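Local coordinates for DNA mismatch repair protein MutS (PDB 1EWQ) that probably recognises mismatched base pairs in DNA at the start of mismatch repair and has a weak ATPase activity, at residues F249-E254 and G621-I626; R544-D549 and E613-L618; A683-R688 and L705-N710. One frame throughout, in Å; residues are numbered along the deposited sequence.

Contact 1 (F249-E254 and G621-I626); sequences FMRLPE and GIYTRI. With EDO (1,2-ethanediol), chain G.
R251 and G621 form a single beta bridge, their CA atoms 4.2 Å apart, in which I622 N donates to R251 O at 3.2 Å and the donor lies nearly along the C=O axis. G621 CA adds a CH···O approach to the same oxygen. On one flank, selenomethionine M250 crosses I622 obliquely: with its CG anti to the backbone N (chi1 178°), CG rests on G621 CA and SE meets I622 CD1 at 3.7 Å. L252 CD2 approaches that same methyl more distantly. On the other flank, Y623 lies alongside R251 and points the same way, its OH against R251 CB and CG, both at 3.6 Å. P253 crosses the tyrosine at about a right angle, CG lying 3.7 Å from both CD2 and CE2 of the ring. A 1,2-ethanediol, probably from the crystallisation liquor, donates from O2 to L252 O. T256 of helix 254-259 hydrogen-bonds I622 O, while helix 638-652 packs on P253 and Y623. One backbone bond and van der Waals contacts on its two flanks, largely buried and with no salt bridge between the segments, thus join the loop before helix 254-259 to strand 621-625, at one edge of the ATPase-domain sheet.

Contact 2 (R544-D549 and E613-L618); sequences RPRFGD and EAHLPL
R546 and F547 pair in parallel with H615 and L616, and three backbone hydrogen bonds secure the register: R546 N to A614 O (2.8 Å), L616 N to R546 O (2.6 Å) and G548 N to L616 O (2.9 Å). The last donor stands above the carbonyl plane, 46° out of it. A water extends the pairing by donating to R544 O and accepting from A614 N. Apolar contacts gather on the face that carries F547 and L616. P545 CB touches L616 CD1 at 4.0 Å, and L618 crosses F547 at about a right angle, its CD2 3.7 Å from the ring's CD2. Helices 589-603 and 299-314 pack against this side. Polar side chains occupy the opposite face. There R546 CB meets H615 ND1 at 3.7 Å, while H615 NE2 donates to E613 OE1 at 2.6 Å, on the anti side but tilted out of the carboxylate plane; R554 salt-bridges the other carboxylate oxygen. This is parallel beta pairing at the edge of a small mixed sheet: strand 546-547 borders it, and strand 613-616 pairs antiparallel with 551-556, beyond which lies 570-574.

Contact 3 (A683-R688 and L705-N710); sequences ALHERR and LPRLKN
The imidazole of H685 is sandwiched: L705 CB sits over one face, 3.8 Å from the ring centroid in a CH-pi contact, and the R707 guanidinium lies flat on the opposite face, planes 11° apart and centres 4.0 Å apart. At the ring's edge, in its plane, is R707 N, and P706 crosses the histidine at about a right angle, CG and CD each 3.5 Å from NE2. The guanidinium is itself covered twice, by the H685 ring on one face and by R688 on the other, where NE stands over its centre. H685 O meets its edge in plane and receives R707 NH2 at 2.9 Å from above the plane of the carbonyl, with a nearly straight N-H···O angle of 170°. R707 therefore stacks on the ring and bonds to the carbonyl of one and the same residue, which fixes the guanidinium's rotation. H685 presents its ring to this site with CG anti to the backbone N (chi1 168°). H685 O accepts a second bond, from R688 N, which arrives from the other face of the carbonyl plane. That bond belongs to the Schellman motif closing the helix, where R688 takes positive phi. R688 NE and R707 NE are 4.3 Å apart, so mutual repulsion is likely, perhaps eased by the partial negative charge at the helix C-terminus and a weak, long ion pair of R688 with E655. The contact joins the C-terminus of helix 670-687 to the type I turn 705-708 opening strand 708-716, whose backbone pairs with strand 578-582; L705 and L708 pack on L578, while L684 faces strand 657-662.

How the contacts relate
The three contacts show how one ATPase domain is fastened within itself and to the rest of the chain. Contacts 1 and 3 both reach the same six-stranded sheet: contact 1 uses its edge strand 621-625, and contact 3 the strand 708-716 beyond 578-582, with centres about 20 Å apart. Contact 2 belongs to a separate small sheet, about 19 Å from contact 1 between centres, and leads into it because strand 613-616 precedes strand 621-625. Contacts 2 and 3 are about 21 Å apart between centres, yet H576 hydrogen-bonds both D549 and R688 O. All lie away from the predicted ATP site, and their nearest atoms are about 40, 53 and 60 Å from the DNA.

Contact 1 (F249-E254 and G621-I626)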
loop_
_atom_site.group_PDB
_atom_site.type_symbol
_atom_site.label_atom_id
_atom_site.label_comp_id
_atom_site.label_asym_id
_atom_site.label_seq_id
_atom_site.Cartn_x
_atom_site.Cartn_y
_atom_site.Cartn_z
ATOM N N PHE C 249 -0.311 24.359 -28.038
ATOM C CA PHE C 249 -1.361 23.394 -27.753
ATOM C C PHE C 249 -2.276 23.913 -26.653
ATOM O O PHE C 249 -2.035 24.965 -26.068
ATOM C CB PHE C 249 -0.756 22.058 -27.302
ATOM C CG PHE C 249 0.243 21.491 -28.263
ATOM C CD1 PHE C 249 1.606 21.746 -28.103
ATOM C CD2 PHE C 249 -0.175 20.707 -29.335
ATOM C CE1 PHE C 249 2.539 21.227 -29.001
ATOM C CE2 PHE C 249 0.745 20.186 -30.233
ATOM C CZ PHE C 249 2.109 20.446 -30.068
HETATM N N MSE C 250 -3.338 23.173 -26.374
HETATM C CA MSE C 250 -4.246 23.577 -25.312
HETATM C C MSE C 250 -3.546 23.420 -23.969
HETATM O O MSE C 250 -2.924 22.391 -23.692
HETATM C CB MSE C 250 -5.503 22.715 -25.306
HETATM C CG MSE C 250 -6.457 23.083 -24.180
HETATM SE SE MSE C 250 -7.782 21.726 -23.838
HETATM C CE MSE C 250 -9.030 22.163 -25.200
ATOM N N ARG C 251 -3.655 24.444 -23.136
ATOM C CA ARG C 251 -3.060 24.416 -21.807
ATOM C C ARG C 251 -3.933 23.566 -20.872
ATOM O O ARG C 251 -5.154 23.753 -20.809
ATOM C CB ARG C 251 -2.974 25.837 -21.246
ATOM C CG ARG C 251 -2.138 26.814 -22.064
ATOM C CD ARG C 251 -0.666 26.537 -21.859
ATOM N NE ARG C 251 0.186 27.564 -22.450
ATOM C CZ ARG C 251 1.480 27.711 -22.171
ATOM N NH1 ARG C 251 2.085 26.899 -21.306
ATOM N NH2 ARG C 251 2.168 28.678 -22.759
ATOM N N LEU C 252 -3.299 22.643 -20.149
ATOM C CA LEU C 252 -3.988 21.785 -19.183
ATOM C C LEU C 252 -3.217 21.756 -17.857
ATOM O O LEU C 252 -2.470 20.819 -17.578
ATOM C CB LEU C 252 -4.127 20.359 -19.721
ATOM C CG LEU C 252 -5.060 20.144 -20.916
ATOM C CD1 LEU C 252 -4.955 18.693 -21.373
ATOM C CD2 LEU C 252 -6.487 20.485 -20.537
ATOM N N PRO C 253 -3.381 22.798 -17.032
ATOM C CA PRO C 253 -2.691 22.868 -15.740
ATOM C C PRO C 253 -2.912 21.597 -14.924
ATOM O O PRO C 253 -3.873 20.862 -15.154
ATOM C CB PRO C 253 -3.331 24.086 -15.071
ATOM C CG PRO C 253 -3.642 24.972 -16.222
ATOM C CD PRO C 253 -4.199 24.003 -17.257
ATOM N N GLU C 254 -2.019 21.345 -13.973
ATOM C CA GLU C 254 -2.147 20.179 -13.111
ATOM C C GLU C 254 -3.495 20.188 -12.383
ATOM O O GLU C 254 -4.161 19.158 -12.277
ATOM C CB GLU C 254 -1.021 20.151 -12.071
ATOM C CG GLU C 254 -1.097 18.941 -11.135
ATOM C CD GLU C 254 0.024 18.922 -10.102
ATOM O OE1 GLU C 254 1.162 19.331 -10.442
ATOM O OE2 GLU C 254 -0.238 18.480 -8.958
ATOM N N GLY C 621 -7.066 26.815 -23.588
ATOM C CA GLY C 621 -6.794 26.176 -22.311
ATOM C C GLY C 621 -8.034 26.030 -21.450
ATOM O O GLY C 621 -9.012 26.763 -21.617
ATOM N N ILE C 622 -8.014 25.060 -20.547
ATOM C CA ILE C 622 -9.137 24.853 -19.639
ATOM C C ILE C 622 -8.607 25.083 -18.234
ATOM O O ILE C 622 -7.659 24.420 -17.809
ATOM C CB ILE C 622 -9.688 23.434 -19.742
ATOM C CG1 ILE C 622 -10.256 23.198 -21.144
ATOM C CG2 ILE C 622 -10.747 23.218 -18.675
ATOM C CD1 ILE C 622 -10.601 21.746 -21.431
ATOM N N TYR C 623 -9.212 26.033 -17.523
ATOM C CA TYR C 623 -8.782 26.371 -16.168
ATOM C C TYR C 623 -9.886 26.154 -15.147
ATOM O O TYR C 623 -10.937 26.786 -15.209
ATOM C CB TYR C 623 -8.310 27.828 -16.114
ATOM C CG TYR C 623 -7.255 28.147 -17.147
ATOM C CD1 TYR C 623 -7.574 28.856 -18.312
ATOM C CD2 TYR C 623 -5.941 27.710 -16.981
ATOM C CE1 TYR C 623 -6.602 29.124 -19.292
ATOM C CE2 TYR C 623 -4.966 27.965 -17.953
ATOM C CZ TYR C 623 -5.301 28.672 -19.104
ATOM O OH TYR C 623 -4.327 28.902 -20.058
ATOM N N THR C 624 -9.627 25.265 -14.193
ATOM C CA THR C 624 -10.599 24.942 -13.166
ATOM C C THR C 624 -10.209 25.401 -11.764
ATOM O O THR C 624 -9.028 25.566 -11.440
ATOM C CB THR C 624 -10.842 23.413 -13.101
ATOM O OG1 THR C 624 -9.639 22.752 -12.684
ATOM C CG2 THR C 624 -11.259 22.874 -14.465
ATOM N N ARG C 625 -11.239 25.591 -10.949
ATOM C CA ARG C 625 -11.127 25.967 -9.546
ATOM C C ARG C 625 -12.347 25.232 -8.967
ATOM O O ARG C 625 -13.372 25.841 -8.661
ATOM C CB ARG C 625 -11.260 27.489 -9.377
ATOM C CG ARG C 625 -10.738 28.058 -8.042
ATOM C CD ARG C 625 -11.373 27.409 -6.814
ATOM N NE ARG C 625 -10.792 26.099 -6.515
ATOM C CZ ARG C 625 -11.401 25.153 -5.798
ATOM N NH1 ARG C 625 -12.616 25.356 -5.304
ATOM N NH2 ARG C 625 -10.787 24.000 -5.564
ATOM N N ILE C 626 -12.225 23.907 -8.856
ATOM C CA ILE C 626 -13.310 23.038 -8.383
ATOM C C ILE C 626 -12.933 22.137 -7.215
ATOM O O ILE C 626 -11.836 21.582 -7.179
ATOM C CB ILE C 626 -13.807 22.110 -9.529
ATOM C CG1 ILE C 626 -14.264 22.936 -10.729
ATOM C CG2 ILE C 626 -14.960 21.244 -9.042
ATOM C CD1 ILE C 626 -14.449 22.107 -12.004
HETATM C C1 EDO G . -0.420 23.746 -19.522
HETATM O O1 EDO G . -0.159 24.963 -18.783
HETATM C C2 EDO G . 0.513 22.654 -19.075
HETATM O O2 EDO G . -0.232 21.471 -18.851
#

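Contact 2 (R544-D549 and E613-L618)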
loop_
_atom_site.group_PDB
_atom_site.type_symbol
_atom_site.label_atom_id
_atom_site.label_comp_id
_atom_site.label_asym_id
_atom_site.label_seq_id
_atom_site.Cartn_x
_atom_site.Cartn_y
_atom_site.Cartn_z
ATOM N N ARG C 544 -19.929 13.533 -33.825
ATOM C CA ARG C 544 -18.858 14.382 -34.322
ATOM C C ARG C 544 -19.169 15.842 -34.034
ATOM O O ARG C 544 -20.241 16.338 -34.394
ATOM C CB ARG C 544 -18.654 14.199 -35.836
ATOM C CG ARG C 544 -17.593 15.139 -36.409
ATOM C CD ARG C 544 -17.248 14.819 -37.857
ATOM N NE ARG C 544 -16.265 15.753 -38.403
ATOM C CZ ARG C 544 -15.440 15.473 -39.406
ATOM N NH1 ARG C 544 -15.472 14.281 -39.982
ATOM N NH2 ARG C 544 -14.569 16.381 -39.823
ATOM N N PRO C 545 -18.241 16.544 -33.355
ATOM C CA PRO C 545 -18.385 17.958 -33.003
ATOM C C PRO C 545 -18.023 18.883 -34.165
ATOM O O PRO C 545 -17.202 18.544 -35.010
ATOM C CB PRO C 545 -17.408 18.114 -31.842
ATOM C CG PRO C 545 -16.290 17.217 -32.263
ATOM C CD PRO C 545 -17.049 15.975 -32.698
ATOM N N ARG C 546 -18.643 20.053 -34.202
ATOM C CA ARG C 546 -18.354 21.021 -35.245
ATOM C C ARG C 546 -17.664 22.188 -34.550
ATOM O O ARG C 546 -17.982 22.509 -33.413
ATOM C CB ARG C 546 -19.643 21.495 -35.906
ATOM C CG ARG C 546 -20.577 20.375 -36.349
ATOM C CD ARG C 546 -19.931 19.445 -37.366
ATOM N NE ARG C 546 -20.802 18.316 -37.692
ATOM C CZ ARG C 546 -20.479 17.335 -38.534
ATOM N NH1 ARG C 546 -19.299 17.339 -39.145
ATOM N NH2 ARG C 546 -21.333 16.345 -38.765
ATOM N N PHE C 547 -16.717 22.820 -35.231
ATOM C CA PHE C 547 -15.992 23.936 -34.635
ATOM C C PHE C 547 -16.445 25.288 -35.170
ATOM O O PHE C 547 -16.652 25.452 -36.368
ATOM C CB PHE C 547 -14.485 23.762 -34.861
ATOM C CG PHE C 547 -13.941 22.478 -34.305
ATOM C CD1 PHE C 547 -13.605 21.428 -35.146
ATOM C CD2 PHE C 547 -13.807 22.310 -32.931
ATOM C CE1 PHE C 547 -13.142 20.221 -34.623
ATOM C CE2 PHE C 547 -13.347 21.112 -32.393
ATOM C CZ PHE C 547 -13.015 20.066 -33.234
ATOM N N GLY C 548 -16.594 26.245 -34.258
ATOM C CA GLY C 548 -17.018 27.594 -34.599
ATOM C C GLY C 548 -16.661 28.493 -33.424
ATOM O O GLY C 548 -15.809 28.122 -32.615
ATOM N N ASP C 549 -17.275 29.664 -33.299
ATOM C CA ASP C 549 -16.940 30.511 -32.155
ATOM C C ASP C 549 -17.986 30.407 -31.056
ATOM O O ASP C 549 -17.814 30.927 -29.956
ATOM C CB ASP C 549 -16.766 31.972 -32.575
ATOM C CG ASP C 549 -16.640 32.905 -31.379
ATOM O OD1 ASP C 549 -17.694 33.265 -30.801
ATOM O OD2 ASP C 549 -15.492 33.260 -31.005
ATOM N N GLU C 613 -25.579 16.812 -30.220
ATOM C CA GLU C 613 -24.944 17.702 -31.181
ATOM C C GLU C 613 -24.010 18.583 -30.382
ATOM O O GLU C 613 -24.289 18.921 -29.234
ATOM C CB GLU C 613 -25.977 18.577 -31.902
ATOM C CG GLU C 613 -25.387 19.466 -33.009
ATOM C CD GLU C 613 -26.448 20.268 -33.751
ATOM O OE1 GLU C 613 -26.096 21.057 -34.661
ATOM O OE2 GLU C 613 -27.644 20.108 -33.422
ATOM N N ALA C 614 -22.889 18.948 -30.976
ATOM C CA ALA C 614 -21.959 19.799 -30.269
ATOM C C ALA C 614 -21.248 20.706 -31.249
ATOM O O ALA C 614 -20.651 20.249 -32.224
ATOM C CB ALA C 614 -20.952 18.950 -29.485
ATOM N N HIS C 615 -21.374 22.006 -30.999
ATOM C CA HIS C 615 -20.727 23.033 -31.794
ATOM C C HIS C 615 -19.758 23.594 -30.770
ATOM O O HIS C 615 -20.174 24.006 -29.688
ATOM C CB HIS C 615 -21.752 24.081 -32.244
ATOM C CG HIS C 615 -22.611 23.629 -33.387
ATOM N ND1 HIS C 615 -22.237 23.779 -34.706
ATOM C CD2 HIS C 615 -23.809 22.993 -33.409
ATOM C CE1 HIS C 615 -23.164 23.256 -35.489
ATOM N NE2 HIS C 615 -24.129 22.772 -34.728
ATOM N N LEU C 616 -18.471 23.599 -31.096
ATOM C CA LEU C 616 -17.468 24.052 -30.145
ATOM C C LEU C 616 -16.383 24.962 -30.681
ATOM O O LEU C 616 -15.977 24.857 -31.838
ATOM C CB LEU C 616 -16.784 22.837 -29.515
ATOM C CG LEU C 616 -17.681 21.830 -28.795
ATOM C CD1 LEU C 616 -16.943 20.510 -28.655
ATOM C CD2 LEU C 616 -18.100 22.382 -27.437
ATOM N N PRO C 617 -15.910 25.894 -29.840
ATOM C CA PRO C 617 -14.842 26.799 -30.267
ATOM C C PRO C 617 -13.513 26.098 -29.942
ATOM O O PRO C 617 -13.499 25.045 -29.292
ATOM C CB PRO C 617 -15.075 28.040 -29.408
ATOM C CG PRO C 617 -15.594 27.465 -28.133
ATOM C CD PRO C 617 -16.545 26.366 -28.593
ATOM N N LEU C 618 -12.403 26.656 -30.403
ATOM C CA LEU C 618 -11.118 26.053 -30.104
ATOM C C LEU C 618 -10.522 26.798 -28.913
ATOM O O LEU C 618 -9.994 27.901 -29.058
ATOM C CB LEU C 618 -10.210 26.138 -31.321
ATOM C CG LEU C 618 -10.722 25.307 -32.494
ATOM C CD1 LEU C 618 -10.030 25.696 -33.795
ATOM C CD2 LEU C 618 -10.507 23.842 -32.158
HETATM O O HOH W 1 -22.193 17.712 -33.456
#

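Contact 3 (A683-R688 and L705-N710)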
loop_
_atom_site.group_PDB
_atom_site.type_symbol
_atom_site.label_atom_id
_atom_site.label_comp_id
_atom_site.label_asym_id
_atom_site.label_seq_id
_atom_site.Cartn_x
_atom_site.Cartn_y
_atom_site.Cartn_z
ATOM N N ALA C 683 -13.956 40.622 -13.745
ATOM C CA ALA C 683 -12.685 40.516 -14.457
ATOM C C ALA C 683 -12.751 39.422 -15.516
ATOM O O ALA C 683 -12.215 39.580 -16.606
ATOM C CB ALA C 683 -11.542 40.244 -13.480
ATOM N N LEU C 684 -13.413 38.314 -15.200
ATOM C CA LEU C 684 -13.517 37.238 -16.177
ATOM C C LEU C 684 -14.487 37.647 -17.280
ATOM O O LEU C 684 -14.353 37.220 -18.425
ATOM C CB LEU C 684 -13.952 35.932 -15.501
ATOM C CG LEU C 684 -12.785 35.209 -14.822
ATOM C CD1 LEU C 684 -13.290 34.125 -13.886
ATOM C CD2 LEU C 684 -11.880 34.622 -15.899
ATOM N N HIS C 685 -15.462 38.479 -16.925
ATOM C CA HIS C 685 -16.420 38.978 -17.906
ATOM C C HIS C 685 -15.641 39.894 -18.868
ATOM O O HIS C 685 -15.743 39.755 -20.089
ATOM C CB HIS C 685 -17.534 39.764 -17.212
ATOM C CG HIS C 685 -18.390 40.546 -18.153
ATOM N ND1 HIS C 685 -19.497 40.010 -18.779
ATOM C CD2 HIS C 685 -18.286 41.820 -18.598
ATOM C CE1 HIS C 685 -20.040 40.922 -19.564
ATOM N NE2 HIS C 685 -19.325 42.029 -19.472
ATOM N N GLU C 686 -14.856 40.817 -18.304
ATOM C CA GLU C 686 -14.028 41.734 -19.093
ATOM C C GLU C 686 -13.056 40.923 -19.957
ATOM O O GLU C 686 -12.795 41.263 -21.109
ATOM C CB GLU C 686 -13.186 42.649 -18.185
ATOM C CG GLU C 686 -13.945 43.595 -17.275
ATOM C CD GLU C 686 -13.025 44.258 -16.232
ATOM O OE1 GLU C 686 -11.993 44.847 -16.644
ATOM O OE2 GLU C 686 -13.331 44.191 -15.010
ATOM N N ARG C 687 -12.501 39.860 -19.378
ATOM C CA ARG C 687 -11.555 39.010 -20.098
ATOM C C ARG C 687 -12.206 38.380 -21.327
ATOM O O ARG C 687 -11.526 38.056 -22.296
ATOM C CB ARG C 687 -11.019 37.902 -19.176
ATOM C CG ARG C 687 -9.840 37.119 -19.749
ATOM C CD ARG C 687 -8.657 38.055 -20.018
ATOM N NE ARG C 687 -8.306 38.827 -18.828
ATOM C CZ ARG C 687 -7.567 38.366 -17.822
ATOM N NH1 ARG C 687 -7.078 37.133 -17.852
ATOM N NH2 ARG C 687 -7.327 39.140 -16.772
ATOM N N ARG C 688 -13.525 38.222 -21.274
ATOM C CA ARG C 688 -14.306 37.624 -22.353
ATOM C C ARG C 688 -14.085 36.117 -22.511
ATOM O O ARG C 688 -14.399 35.541 -23.556
ATOM C CB ARG C 688 -14.039 38.328 -23.691
ATOM C CG ARG C 688 -14.462 39.797 -23.725
ATOM C CD ARG C 688 -14.252 40.429 -25.109
ATOM N NE ARG C 688 -15.434 40.304 -25.970
ATOM C CZ ARG C 688 -15.688 39.279 -26.777
ATOM N NH1 ARG C 688 -14.839 38.261 -26.855
ATOM N NH2 ARG C 688 -16.796 39.276 -27.510
ATOM N N LEU C 705 -23.820 43.339 -16.103
ATOM C CA LEU C 705 -22.842 42.896 -17.087
ATOM C C LEU C 705 -23.588 42.420 -18.328
ATOM O O LEU C 705 -24.481 41.579 -18.247
ATOM C CB LEU C 705 -21.975 41.782 -16.494
ATOM C CG LEU C 705 -21.232 42.195 -15.214
ATOM C CD1 LEU C 705 -20.448 41.026 -14.659
ATOM C CD2 LEU C 705 -20.293 43.361 -15.516
ATOM N N PRO C 706 -23.235 42.975 -19.500
ATOM C CA PRO C 706 -23.857 42.637 -20.782
ATOM C C PRO C 706 -23.754 41.189 -21.238
ATOM O O PRO C 706 -24.659 40.683 -21.899
ATOM C CB PRO C 706 -23.189 43.602 -21.754
ATOM C CG PRO C 706 -21.864 43.841 -21.138
ATOM C CD PRO C 706 -22.197 44.001 -19.682
ATOM N N ARG C 707 -22.660 40.523 -20.892
ATOM C CA ARG C 707 -22.480 39.140 -21.299
ATOM C C ARG C 707 -22.675 38.159 -20.143
ATOM O O ARG C 707 -22.191 37.029 -20.187
ATOM C CB ARG C 707 -21.100 38.955 -21.932
ATOM C CG ARG C 707 -20.894 39.725 -23.235
ATOM C CD ARG C 707 -19.490 39.489 -23.792
ATOM N NE ARG C 707 -18.438 39.964 -22.884
ATOM C CZ ARG C 707 -18.037 41.230 -22.792
ATOM N NH1 ARG C 707 -18.584 42.176 -23.559
ATOM N NH2 ARG C 707 -17.091 41.559 -21.924
ATOM N N LEU C 708 -23.386 38.596 -19.107
ATOM C CA LEU C 708 -23.657 37.730 -17.972
ATOM C C LEU C 708 -24.932 36.959 -18.267
ATOM O O LEU C 708 -25.952 37.548 -18.627
ATOM C CB LEU C 708 -23.826 38.548 -16.686
ATOM C CG LEU C 708 -24.072 37.804 -15.362
ATOM C CD1 LEU C 708 -23.906 38.767 -14.183
ATOM C CD2 LEU C 708 -25.466 37.216 -15.343
ATOM N N LYS C 709 -24.868 35.639 -18.133
ATOM C CA LYS C 709 -26.030 34.793 -18.366
ATOM C C LYS C 709 -26.337 33.951 -17.126
ATOM O O LYS C 709 -25.432 33.451 -16.457
ATOM C CB LYS C 709 -25.804 33.869 -19.568
ATOM C CG LYS C 709 -26.998 32.986 -19.858
ATOM C CD LYS C 709 -26.697 31.911 -20.909
ATOM C CE LYS C 709 -26.498 32.503 -22.293
ATOM N NZ LYS C 709 -26.237 31.430 -23.280
ATOM N N ASN C 710 -27.621 33.796 -16.828
ATOM C CA ASN C 710 -28.045 33.015 -15.683
ATOM C C ASN C 710 -28.656 31.660 -16.035
ATOM O O ASN C 710 -29.453 31.533 -16.964
ATOM C CB ASN C 710 -29.040 33.819 -14.838
ATOM C CG ASN C 710 -28.352 34.800 -13.909
ATOM O OD1 ASN C 710 -27.558 34.403 -13.054
ATOM N ND2 ASN C 710 -28.650 36.084 -14.069
#